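Local coordinates for glycosyl hydrolase, family 38 (Enterococcus faecalis, PDB 5KBP), which probably hydrolyses alpha-mannosidic linkages in carbohydrates as a metal-binding family 38 glycoside hydrolase, at residues 11-16 and 240-245; 30-35 and 61-66. One frame throughout, in Å; residues are numbered along the deposited sequence.

Contact 1. Residues 11-16 and 240-245; sequences IVSHSH and RDITKA
Ile242, in the first turn of helix 242-252, is the one residue of its segment that reaches strand 7-13, and it does so with two different atoms. Its CG1 lies 3.9 Å from Ser13 OG, a van der Waals contact between a methylene and a hydroxyl. Its terminal CD1 stands 4.3 Å from CG2 of Ile11, a loose meeting of two methyls. Ile11 and Ser13 are two residues apart along the strand, so both direct their side chains to the helix. With CG1 anti to the backbone N (chi1 -173°), Ile242 extends its longer branch across to the strand. The Ser13 hydroxyl is engaged beyond the contact: OG hydrogen-bonds to Asn231 and His260, so the aliphatic chain packs against an oxygen whose polar needs are met by its neighbours. Asn231 and His260 also touch Ile242, so the residues that hold the hydroxyl pack on the isoleucine too. Asp241 occupies the N-cap position without a capping bond from its side chain; its OD2 pairs with Ser202 instead. In the fold, strand 7-13 is the middle strand of a three-stranded parallel sheet, bonded through its backbone to 226-231 and 256-260; helix 242-252 connects these outer strands in a beta-alpha-beta crossover that passes over the middle strand, and its start packs on one face of the sheet.

Contact 2. Residues 30-35 and 61-66; sequences MRLIEL and LDDYLQ
Ile33 and Tyr64 carry most of this helix-helix contact, their side chains passing at a slant. The tyrosine presents one long side of its ring: CD1 is 3.8 Å from Ile33 CD1, and CE1 is 4.0 Å from Ile33 CG2, both methyls being raised to the same side of the ring plane, above its CD1-CE1 edge. The carbonyl O of Ile33 approaches that edge separately, near the ring plane, 3.8 Å from CE1. Tyr64 CG is anti to the backbone N (chi1 176°), which carries the ring obliquely over helix 25-45, toward its later turns; there OH hydrogen-bonds to Asp37, a turn beyond Ile33, and the ring also touches Val36 and Leu40. Ile33 CD1 bends back toward the other backbone and comes within 3.9 Å of Tyr64 CA. Beside this pair, Leu32 CD2 rests 3.9 Å from Asp63 CB, using the aliphatic part of the aspartate. The Asp63 carboxylate forms a salt bridge with Arg19 through OD2, while its backbone O accepts a hydrogen bond from His29 NE2, a polar tie between the two helices from the residue just before 30-35. The axes of 30-35 and 61-65 are 9.6 Å apart at closest approach and almost perpendicular, with a crossing angle of -98°, which confines the contact to a few residues. Helix 72-80 adds Val75 against Tyr64, whereas Met30, Arg31 and Glu34 of helix 25-45 meet the second subunit, where Glu34 forms a salt bridge with Lys478 of that chain.

Both contacts belong to the N-terminal family 38 region, with centres about 19 Å apart. Strand 7-13 of contact 1 leads into helix 25-45 of contact 2, and the order along the chain is 11-16, 30-35, 61-66, 240-245: the helix pair closes within a short span, while contact 1 reunites parts more than 220 residues apart. They touch directly where Ser15 CB packs 3.8 Å from Leu35 CD2, in the loop that follows strand 7-13. Helix 25-45 thus touches the segment leaving the sheet through Leu35, crosses helix 59-65, and borders the second subunit.

Contact 1. Residues 11-16 and 240-245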
ATOM      1  N   ILE A  11      22.614  -6.133 -32.847  1.00 44.24           N
ATOM      2  CA  ILE A  11      22.549  -6.605 -31.468  1.00 40.86           C
ATOM      3  C   ILE A  11      22.023  -5.462 -30.607  1.00 44.36           C
ATOM      4  O   ILE A  11      22.698  -4.442 -30.428  1.00 52.06           O
ATOM      5  CB  ILE A  11      23.918  -7.095 -30.984  1.00 44.76           C
ATOM      6  CG1 ILE A  11      24.407  -8.230 -31.886  1.00 47.34           C
ATOM      7  CG2 ILE A  11      23.839  -7.548 -29.535  1.00 47.50           C
ATOM      8  CD1 ILE A  11      25.889  -8.485 -31.805  1.00 45.31           C
ATOM      9  N   VAL A  12      20.819  -5.631 -30.071  1.00 44.11           N
ATOM     10  CA  VAL A  12      20.159  -4.618 -29.257  1.00 36.62           C
ATOM     11  C   VAL A  12      20.167  -5.101 -27.814  1.00 35.87           C
ATOM     12  O   VAL A  12      19.458  -6.053 -27.462  1.00 48.60           O
ATOM     13  CB  VAL A  12      18.730  -4.339 -29.741  1.00 35.86           C
ATOM     14  CG1 VAL A  12      18.024  -3.373 -28.796  1.00 38.05           C
ATOM     15  CG2 VAL A  12      18.748  -3.788 -31.160  1.00 36.74           C
ATOM     16  N   SER A  13      20.970  -4.450 -26.975  1.00 35.83           N
ATOM     17  CA  SER A  13      20.993  -4.762 -25.554  1.00 43.22           C
ATOM     18  C   SER A  13      19.764  -4.177 -24.868  1.00 46.67           C
ATOM     19  O   SER A  13      19.337  -3.059 -25.172  1.00 47.59           O
ATOM     20  CB  SER A  13      22.268  -4.224 -24.908  1.00 35.82           C
ATOM     21  OG  SER A  13      23.414  -4.860 -25.446  1.00 54.14           O
ATOM     22  N   HIS A  14      19.198  -4.940 -23.940  1.00 46.55           N
ATOM     23  CA  HIS A  14      17.966  -4.548 -23.269  1.00 41.72           C
ATOM     24  C   HIS A  14      17.826  -5.372 -21.997  1.00 43.70           C
ATOM     25  O   HIS A  14      18.694  -6.180 -21.655  1.00 43.78           O
ATOM     26  CB  HIS A  14      16.753  -4.754 -24.176  1.00 39.50           C
ATOM     27  CG  HIS A  14      16.307  -6.181 -24.259  1.00 50.28           C
ATOM     28  ND1 HIS A  14      15.305  -6.696 -23.465  1.00 51.62           N
ATOM     29  CD2 HIS A  14      16.745  -7.207 -25.026  1.00 53.82           C
ATOM     30  CE1 HIS A  14      15.136  -7.975 -23.747  1.00 50.58           C
ATOM     31  NE2 HIS A  14      15.996  -8.310 -24.692  1.00 54.07           N
ATOM     32  N   SER A  15      16.714  -5.160 -21.300  1.00 45.00           N
ATOM     33  CA  SER A  15      16.338  -6.012 -20.175  1.00 47.47           C
ATOM     34  C   SER A  15      14.835  -5.872 -19.983  1.00 44.10           C
ATOM     35  O   SER A  15      14.361  -4.798 -19.596  1.00 54.57           O
ATOM     36  CB  SER A  15      17.097  -5.627 -18.910  1.00 50.97           C
ATOM     37  OG  SER A  15      16.820  -6.539 -17.862  1.00 46.97           O
ATOM     38  N   HIS A  16      14.093  -6.938 -20.271  1.00 47.66           N
ATOM     39  CA  HIS A  16      12.651  -6.945 -20.043  1.00 46.99           C
ATOM     40  C   HIS A  16      12.396  -6.964 -18.542  1.00 49.71           C
ATOM     41  O   HIS A  16      12.602  -7.987 -17.883  1.00 52.10           O
ATOM     42  CB  HIS A  16      12.010  -8.148 -20.725  1.00 46.18           C
ATOM     43  CG  HIS A  16      10.518  -8.186 -20.599  1.00 62.87           C
ATOM     44  ND1 HIS A  16       9.859  -9.117 -19.827  1.00 65.68           N
ATOM     45  CD2 HIS A  16       9.560  -7.400 -21.144  1.00 62.28           C
ATOM     46  CE1 HIS A  16       8.557  -8.906 -19.903  1.00 67.26           C
ATOM     47  NE2 HIS A  16       8.349  -7.870 -20.695  1.00 66.39           N
ATOM     48  N   ARG A 240      28.190  -6.898 -19.287  1.00 44.72           N
ATOM     49  CA  ARG A 240      29.278  -5.936 -19.155  1.00 53.59           C
ATOM     50  C   ARG A 240      30.321  -6.089 -20.256  1.00 58.06           C
ATOM     51  O   ARG A 240      30.968  -5.105 -20.630  1.00 65.05           O
ATOM     52  CB  ARG A 240      29.930  -6.077 -17.779  1.00 59.10           C
ATOM     53  CG  ARG A 240      29.181  -5.354 -16.670  1.00 71.33           C
ATOM     54  CD  ARG A 240      29.577  -5.864 -15.295  1.00 88.37           C
ATOM     55  NE  ARG A 240      29.327  -4.870 -14.256  1.00107.97           N
ATOM     56  CZ  ARG A 240      29.265  -5.141 -12.956  1.00121.18           C
ATOM     57  NH1 ARG A 240      29.423  -6.387 -12.529  1.00127.04           N
ATOM     58  NH2 ARG A 240      29.036  -4.168 -12.085  1.00122.78           N
ATOM     59  N   ASP A 241      30.500  -7.299 -20.785  1.00 49.73           N
ATOM     60  CA  ASP A 241      31.482  -7.560 -21.830  1.00 52.02           C
ATOM     61  C   ASP A 241      30.845  -7.655 -23.214  1.00 51.54           C
ATOM     62  O   ASP A 241      31.354  -8.373 -24.082  1.00 52.67           O
ATOM     63  CB  ASP A 241      32.263  -8.836 -21.517  1.00 49.75           C
ATOM     64  CG  ASP A 241      31.368 -10.052 -21.398  1.00 61.53           C
ATOM     65  OD1 ASP A 241      30.234  -9.909 -20.896  1.00 70.10           O
ATOM     66  OD2 ASP A 241      31.794 -11.152 -21.809  1.00 64.06           O
ATOM     67  N   ILE A 242      29.739  -6.941 -23.435  1.00 46.80           N
ATOM     68  CA  ILE A 242      29.056  -7.013 -24.722  1.00 48.98           C
ATOM     69  C   ILE A 242      29.924  -6.434 -25.832  1.00 47.44           C
ATOM     70  O   ILE A 242      29.865  -6.894 -26.978  1.00 53.71           O
ATOM     71  CB  ILE A 242      27.686  -6.311 -24.641  1.00 55.98           C
ATOM     72  CG1 ILE A 242      26.892  -6.526 -25.931  1.00 52.73           C
ATOM     73  CG2 ILE A 242      27.850  -4.825 -24.344  1.00 58.25           C
ATOM     74  CD1 ILE A 242      26.588  -7.980 -26.225  1.00 55.83           C
ATOM     75  N   THR A 243      30.757  -5.438 -25.517  1.00 49.78           N
ATOM     76  CA  THR A 243      31.643  -4.866 -26.525  1.00 50.98           C
ATOM     77  C   THR A 243      32.699  -5.872 -26.969  1.00 49.78           C
ATOM     78  O   THR A 243      32.978  -5.999 -28.169  1.00 50.91           O
ATOM     79  CB  THR A 243      32.301  -3.595 -25.981  1.00 50.04           C
ATOM     80  OG1 THR A 243      31.382  -2.500 -26.083  1.00 60.85           O
ATOM     81  CG2 THR A 243      33.573  -3.264 -26.745  1.00 63.67           C
ATOM     82  N   LYS A 244      33.288  -6.598 -26.018  1.00 47.23           N
ATOM     83  CA  LYS A 244      34.290  -7.604 -26.359  1.00 50.40           C
ATOM     84  C   LYS A 244      33.690  -8.733 -27.187  1.00 48.19           C
ATOM     85  O   LYS A 244      34.296  -9.180 -28.168  1.00 51.53           O
ATOM     86  CB  LYS A 244      34.927  -8.156 -25.084  1.00 51.02           C
ATOM     87  CG  LYS A 244      35.931  -9.273 -25.312  1.00 50.57           C
ATOM     88  CD  LYS A 244      36.478  -9.783 -23.989  1.00 54.20           C
ATOM     89  CE  LYS A 244      37.482 -10.902 -24.195  1.00 62.79           C
ATOM     90  NZ  LYS A 244      38.039 -11.383 -22.900  1.00 68.87           N
ATOM     91  N   ALA A 245      32.501  -9.208 -26.807  1.00 52.65           N
ATOM     92  CA  ALA A 245      31.898 -10.338 -27.507  1.00 53.37           C
ATOM     93  C   ALA A 245      31.530  -9.981 -28.942  1.00 58.57           C
ATOM     94  O   ALA A 245      31.621 -10.824 -29.842  1.00 55.72           O
ATOM     95  CB  ALA A 245      30.669 -10.828 -26.748  1.00 49.94           C
TER

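Contact 2. Residues 30-35 and 61-66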
ATOM      1  N   MET A  30      15.041  -2.869  -5.965  1.00 35.85           N
ATOM      2  CA  MET A  30      16.445  -2.715  -5.600  1.00 41.78           C
ATOM      3  C   MET A  30      17.367  -3.345  -6.635  1.00 38.46           C
ATOM      4  O   MET A  30      18.519  -2.918  -6.778  1.00 40.89           O
ATOM      5  CB  MET A  30      16.700  -3.317  -4.219  1.00 35.57           C
ATOM      6  CG  MET A  30      16.001  -2.592  -3.078  1.00 41.23           C
ATOM      7  SD  MET A  30      16.446  -0.849  -2.949  1.00 43.58           S
ATOM      8  CE  MET A  30      15.014  -0.065  -3.691  1.00 32.27           C
ATOM      9  N   ARG A  31      16.885  -4.354  -7.360  1.00 38.68           N
ATOM     10  CA  ARG A  31      17.661  -4.915  -8.458  1.00 43.83           C
ATOM     11  C   ARG A  31      17.592  -4.042  -9.704  1.00 44.22           C
ATOM     12  O   ARG A  31      18.501  -4.093 -10.539  1.00 47.47           O
ATOM     13  CB  ARG A  31      17.182  -6.332  -8.767  1.00 34.62           C
ATOM     14  CG  ARG A  31      17.636  -7.354  -7.738  1.00 38.68           C
ATOM     15  CD  ARG A  31      16.970  -8.705  -7.926  1.00 33.41           C
ATOM     16  NE  ARG A  31      17.502  -9.689  -6.988  1.00 41.28           N
ATOM     17  CZ  ARG A  31      17.050  -9.868  -5.750  1.00 43.13           C
ATOM     18  NH1 ARG A  31      16.050  -9.126  -5.291  1.00 35.57           N
ATOM     19  NH2 ARG A  31      17.599 -10.789  -4.967  1.00 37.54           N
ATOM     20  N   LEU A  32      16.535  -3.237  -9.842  1.00 42.03           N
ATOM     21  CA  LEU A  32      16.484  -2.263 -10.926  1.00 38.90           C
ATOM     22  C   LEU A  32      17.548  -1.189 -10.743  1.00 37.74           C
ATOM     23  O   LEU A  32      18.114  -0.693 -11.723  1.00 37.59           O
ATOM     24  CB  LEU A  32      15.093  -1.635 -11.006  1.00 49.00           C
ATOM     25  CG  LEU A  32      14.860  -0.658 -12.158  1.00 53.07           C
ATOM     26  CD1 LEU A  32      14.951  -1.378 -13.493  1.00 56.17           C
ATOM     27  CD2 LEU A  32      13.520   0.056 -12.019  1.00 52.43           C
ATOM     28  N   ILE A  33      17.835  -0.821  -9.491  1.00 39.39           N
ATOM     29  CA  ILE A  33      18.871   0.173  -9.226  1.00 41.64           C
ATOM     30  C   ILE A  33      20.230  -0.354  -9.664  1.00 45.69           C
ATOM     31  O   ILE A  33      21.035   0.377 -10.255  1.00 52.91           O
ATOM     32  CB  ILE A  33      18.870   0.561  -7.735  1.00 39.35           C
ATOM     33  CG1 ILE A  33      17.457   0.939  -7.285  1.00 41.82           C
ATOM     34  CG2 ILE A  33      19.838   1.707  -7.483  1.00 36.15           C
ATOM     35  CD1 ILE A  33      16.867   2.104  -8.041  1.00 38.00           C
ATOM     36  N   GLU A  34      20.505  -1.630  -9.382  1.00 43.16           N
ATOM     37  CA  GLU A  34      21.767  -2.228  -9.806  1.00 50.04           C
ATOM     38  C   GLU A  34      21.886  -2.248 -11.326  1.00 44.11           C
ATOM     39  O   GLU A  34      22.961  -1.979 -11.875  1.00 42.24           O
ATOM     40  CB  GLU A  34      21.892  -3.644  -9.244  1.00 54.26           C
ATOM     41  CG  GLU A  34      22.061  -3.705  -7.734  1.00 70.34           C
ATOM     42  CD  GLU A  34      22.135  -5.127  -7.212  1.00 82.33           C
ATOM     43  OE1 GLU A  34      21.805  -6.062  -7.973  1.00 83.23           O
ATOM     44  OE2 GLU A  34      22.522  -5.311  -6.040  1.00 82.66           O
ATOM     45  N   LEU A  35      20.788  -2.559 -12.020  1.00 34.76           N
ATOM     46  CA  LEU A  35      20.824  -2.631 -13.476  1.00 33.29           C
ATOM     47  C   LEU A  35      21.140  -1.271 -14.088  1.00 42.79           C
ATOM     48  O   LEU A  35      22.048  -1.148 -14.919  1.00 46.48           O
ATOM     49  CB  LEU A  35      19.493  -3.162 -14.008  1.00 38.29           C
ATOM     50  CG  LEU A  35      19.314  -3.102 -15.526  1.00 38.37           C
ATOM     51  CD1 LEU A  35      20.297  -4.023 -16.225  1.00 44.79           C
ATOM     52  CD2 LEU A  35      17.887  -3.447 -15.914  1.00 32.39           C
ATOM     53  N   LEU A  61      12.860   5.153 -15.460  1.00 42.23           N
ATOM     54  CA  LEU A  61      13.588   6.360 -15.080  1.00 43.44           C
ATOM     55  C   LEU A  61      13.068   6.920 -13.761  1.00 45.57           C
ATOM     56  O   LEU A  61      13.855   7.329 -12.898  1.00 42.51           O
ATOM     57  CB  LEU A  61      13.472   7.409 -16.187  1.00 39.61           C
ATOM     58  CG  LEU A  61      13.915   7.004 -17.594  1.00 36.95           C
ATOM     59  CD1 LEU A  61      13.464   8.037 -18.610  1.00 51.62           C
ATOM     60  CD2 LEU A  61      15.424   6.835 -17.645  1.00 30.64           C
ATOM     61  N   ASP A  62      11.745   6.944 -13.587  1.00 41.07           N
ATOM     62  CA  ASP A  62      11.166   7.461 -12.351  1.00 43.15           C
ATOM     63  C   ASP A  62      11.508   6.572 -11.163  1.00 45.95           C
ATOM     64  O   ASP A  62      11.867   7.072 -10.090  1.00 47.74           O
ATOM     65  CB  ASP A  62       9.649   7.595 -12.499  1.00 49.64           C
ATOM     66  CG  ASP A  62       9.254   8.588 -13.573  1.00 62.12           C
ATOM     67  OD1 ASP A  62      10.054   9.504 -13.856  1.00 66.13           O
ATOM     68  OD2 ASP A  62       8.145   8.455 -14.131  1.00 62.34           O
ATOM     69  N   ASP A  63      11.402   5.251 -11.335  1.00 40.29           N
ATOM     70  CA  ASP A  63      11.689   4.335 -10.237  1.00 41.39           C
ATOM     71  C   ASP A  63      13.154   4.388  -9.826  1.00 38.82           C
ATOM     72  O   ASP A  63      13.477   4.144  -8.659  1.00 45.12           O
ATOM     73  CB  ASP A  63      11.302   2.909 -10.625  1.00 39.35           C
ATOM     74  CG  ASP A  63       9.813   2.754 -10.874  1.00 55.00           C
ATOM     75  OD1 ASP A  63       9.031   3.547 -10.310  1.00 55.68           O
ATOM     76  OD2 ASP A  63       9.427   1.836 -11.628  1.00 49.84           O
ATOM     77  N   TYR A  64      14.048   4.705 -10.764  1.00 41.17           N
ATOM     78  CA  TYR A  64      15.468   4.781 -10.444  1.00 40.73           C
ATOM     79  C   TYR A  64      15.805   6.064  -9.695  1.00 43.48           C
ATOM     80  O   TYR A  64      16.598   6.044  -8.748  1.00 46.11           O
ATOM     81  CB  TYR A  64      16.297   4.678 -11.726  1.00 40.07           C
ATOM     82  CG  TYR A  64      17.791   4.831 -11.523  1.00 39.55           C
ATOM     83  CD1 TYR A  64      18.548   3.800 -10.981  1.00 43.20           C
ATOM     84  CD2 TYR A  64      18.445   6.001 -11.887  1.00 37.42           C
ATOM     85  CE1 TYR A  64      19.915   3.934 -10.802  1.00 43.85           C
ATOM     86  CE2 TYR A  64      19.812   6.144 -11.710  1.00 43.51           C
ATOM     87  CZ  TYR A  64      20.541   5.107 -11.167  1.00 46.16           C
ATOM     88  OH  TYR A  64      21.901   5.243 -10.990  1.00 43.61           O
ATOM     89  N   LEU A  65      15.206   7.186 -10.099  1.00 44.28           N
ATOM     90  CA  LEU A  65      15.548   8.472  -9.508  1.00 43.51           C
ATOM     91  C   LEU A  65      14.897   8.702  -8.152  1.00 46.46           C
ATOM     92  O   LEU A  65      15.356   9.570  -7.402  1.00 47.07           O
ATOM     93  CB  LEU A  65      15.165   9.607 -10.459  1.00 38.32           C
ATOM     94  CG  LEU A  65      16.029   9.707 -11.714  1.00 49.95           C
ATOM     95  CD1 LEU A  65      15.713  10.985 -12.460  1.00 55.35           C
ATOM     96  CD2 LEU A  65      17.504   9.647 -11.353  1.00 53.48           C
ATOM     97  N   GLN A  66      13.846   7.954  -7.811  1.00 35.17           N
ATOM     98  CA  GLN A  66      13.275   8.103  -6.478  1.00 52.58           C
ATOM     99  C   GLN A  66      14.159   7.476  -5.407  1.00 46.61           C
ATOM    100  O   GLN A  66      14.023   7.821  -4.229  1.00 43.66           O
ATOM    101  CB  GLN A  66      11.863   7.511  -6.422  1.00 54.55           C
ATOM    102  CG  GLN A  66      11.788   5.997  -6.460  1.00 60.66           C
ATOM    103  CD  GLN A  66      10.436   5.485  -5.999  1.00 71.31           C
ATOM    104  OE1 GLN A  66       9.726   6.161  -5.253  1.00 69.35           O
ATOM    105  NE2 GLN A  66      10.072   4.290  -6.444  1.00 75.62           N
TER